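Local coordinates for protein 3'3'-cGAMP-specific phosphodiesterase 3 (Vibrio cholerae O1 biovar El Tor str. N16961, PDB 5Z7C) that is a mainly helical protein of the HD-domain phosphodiesterase family, with two HD-type regions, the first a partial match, at residues 157-162 with 166-171. The protein carries 2 engineered substitutions. Numbering follows the deposited sequence.
Sequences VARELR and AVAQGI
Ala158 and Ala168 face each other where helix 141-160 ends and the short helix 165-168 follows. Their CA atoms lie 5.3 Å apart, a close approach that the small side chains permit. Ala158 CB sits 3.9 Å from Ala168 CA, and its methyl points at the other segment. On the buried side, Ile171 closes in on the same methyl. Its CG1 branch runs anti to its own carbonyl carbon (chi1 -74°) and the chain is extended beyond, which carries CD1 to 3.8 Å from Ala158 CB. Val167 adds a more distant contact through CG1, 4.3 Å from Ala158 CB. One methyl of the long helix is therefore met by three residues, and the packing there is wholly apolar.

The solvent side is looser and rests on Arg159. Its CG lies 3.9 Å from Ala168 CB. The chain is extended from CG to NE and passes alongside that methyl. The guanidinium then lays one face over Ala168 CB, which stands 3.8 Å above the plane and off toward the rim. The charged end is held by a salt bridge from NH2 to Glu165, at the start of the short helix and just before segment 166-171. Across the two segments themselves, Arg159 makes apolar packing alone.

Arg162 ends the long helix in a Schellman motif. It has positive phi, and its N bonds to Arg159 O at 2.9 Å. The chain leaves the long helix here and enters helix 165-168 a few residues on. This turn between the two helices lies within the first, partial HD region. Val157 and Leu161 pack on helix 273-290, Val167 touches helix 62-73, and Ile171 reaches Leu74 just beyond that helix.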
loop_
_atom_site.group_PDB
_atom_site.type_symbol
_atom_site.label_atom_id
_atom_site.label_comp_id
_atom_site.label_asym_id
_atom_site.label_seq_id
_atom_site.Cartn_x
_atom_site.Cartn_y
_atom_site.Cartn_z
ATOM N N VAL A 157 2.644 2.448 -12.115
ATOM C CA VAL A 157 3.044 1.424 -11.211
ATOM C C VAL A 157 2.915 0.099 -11.922
ATOM O O VAL A 157 3.771 -0.743 -11.816
ATOM C CB VAL A 157 2.186 1.460 -9.971
ATOM C CG1 VAL A 157 2.406 0.276 -9.124
ATOM C CG2 VAL A 157 2.518 2.630 -9.193
ATOM N N ALA A 158 1.838 -0.082 -12.649
ATOM C CA ALA A 158 1.571 -1.352 -13.243
ATOM C C ALA A 158 2.660 -1.676 -14.197
ATOM O O ALA A 158 3.101 -2.785 -14.270
ATOM C CB ALA A 158 0.292 -1.302 -13.953
ATOM N N ARG A 159 3.087 -0.701 -14.957
ATOM C CA ARG A 159 4.153 -0.915 -15.895
ATOM C C ARG A 159 5.448 -1.258 -15.200
ATOM O O ARG A 159 6.193 -2.083 -15.659
ATOM C CB ARG A 159 4.317 0.293 -16.789
ATOM C CG ARG A 159 3.143 0.540 -17.645
ATOM C CD ARG A 159 3.470 1.422 -18.803
ATOM N NE ARG A 159 2.272 1.754 -19.546
ATOM C CZ ARG A 159 1.558 2.842 -19.341
ATOM N NH1 ARG A 159 1.924 3.701 -18.427
ATOM N NH2 ARG A 159 0.479 3.057 -20.045
ATOM N N GLU A 160 5.723 -0.599 -14.097
ATOM C CA GLU A 160 6.945 -0.835 -13.386
ATOM C C GLU A 160 6.949 -2.242 -12.895
ATOM O O GLU A 160 7.963 -2.886 -12.856
ATOM C CB GLU A 160 7.094 0.123 -12.236
ATOM C CG GLU A 160 8.487 0.610 -12.075
ATOM C CD GLU A 160 8.637 1.557 -10.933
ATOM O OE1 GLU A 160 7.733 2.376 -10.735
ATOM O OE2 GLU A 160 9.654 1.487 -10.234
ATOM N N LEU A 161 5.784 -2.732 -12.558
ATOM C CA LEU A 161 5.659 -4.042 -12.005
ATOM C C LEU A 161 5.568 -5.076 -13.083
ATOM O O LEU A 161 5.385 -6.232 -12.810
ATOM C CB LEU A 161 4.445 -4.121 -11.128
ATOM C CG LEU A 161 4.422 -3.204 -9.941
ATOM C CD1 LEU A 161 3.185 -3.437 -9.223
ATOM C CD2 LEU A 161 5.517 -3.542 -9.061
ATOM N N ARG A 162 5.730 -4.636 -14.310
ATOM C CA ARG A 162 5.848 -5.528 -15.426
ATOM C C ARG A 162 4.565 -6.267 -15.646
ATOM O O ARG A 162 4.587 -7.441 -15.923
ATOM C CB ARG A 162 6.826 -6.617 -15.085
ATOM C CG ARG A 162 8.080 -6.117 -14.465
ATOM C CD ARG A 162 8.843 -5.265 -15.420
ATOM N NE ARG A 162 10.273 -5.432 -15.238
ATOM C CZ ARG A 162 11.097 -4.463 -14.866
ATOM N NH1 ARG A 162 10.629 -3.247 -14.632
ATOM N NH2 ARG A 162 12.390 -4.710 -14.723
ATOM N N ALA A 166 -2.489 -3.650 -20.993
ATOM C CA ALA A 166 -3.884 -3.764 -20.766
ATOM C C ALA A 166 -4.175 -3.496 -19.330
ATOM O O ALA A 166 -5.147 -2.874 -19.010
ATOM C CB ALA A 166 -4.316 -5.092 -21.125
ATOM N N VAL A 167 -3.350 -4.015 -18.449
ATOM C CA VAL A 167 -3.528 -3.760 -17.038
ATOM C C VAL A 167 -3.332 -2.309 -16.721
ATOM O O VAL A 167 -4.072 -1.732 -15.989
ATOM C CB VAL A 167 -2.547 -4.573 -16.200
ATOM C CG1 VAL A 167 -2.738 -4.298 -14.761
ATOM C CG2 VAL A 167 -2.765 -5.991 -16.426
ATOM N N ALA A 168 -2.294 -1.728 -17.257
ATOM C CA ALA A 168 -2.013 -0.347 -17.011
ATOM C C ALA A 168 -3.123 0.466 -17.570
ATOM O O ALA A 168 -3.582 1.412 -16.977
ATOM C CB ALA A 168 -0.767 0.011 -17.679
ATOM N N GLN A 169 -3.555 0.085 -18.739
ATOM C CA GLN A 169 -4.637 0.761 -19.345
ATOM C C GLN A 169 -5.723 -0.014 -18.764
ATOM O O GLN A 169 -5.842 -1.184 -19.041
ATOM C CB GLN A 169 -4.584 0.482 -20.815
ATOM C CG GLN A 169 -5.578 1.222 -21.580
ATOM C CD GLN A 169 -5.179 2.637 -21.742
ATOM O OE1 GLN A 169 -4.001 2.933 -21.847
ATOM N NE2 GLN A 169 -6.151 3.537 -21.753
ATOM N N GLY A 170 -6.474 0.587 -17.891
ATOM C CA GLY A 170 -7.491 -0.168 -17.231
ATOM C C GLY A 170 -7.246 -0.052 -15.785
ATOM O O GLY A 170 -7.954 -0.611 -15.005
ATOM N N ILE A 171 -6.203 0.658 -15.432
ATOM C CA ILE A 171 -6.087 1.243 -14.128
ATOM C C ILE A 171 -6.320 2.695 -14.493
ATOM O O ILE A 171 -6.905 3.443 -13.759
ATOM C CB ILE A 171 -4.702 1.060 -13.576
ATOM C CG1 ILE A 171 -4.528 -0.377 -13.145
ATOM C CG2 ILE A 171 -4.524 1.868 -12.379
ATOM C CD1 ILE A 171 -3.214 -0.661 -12.575
#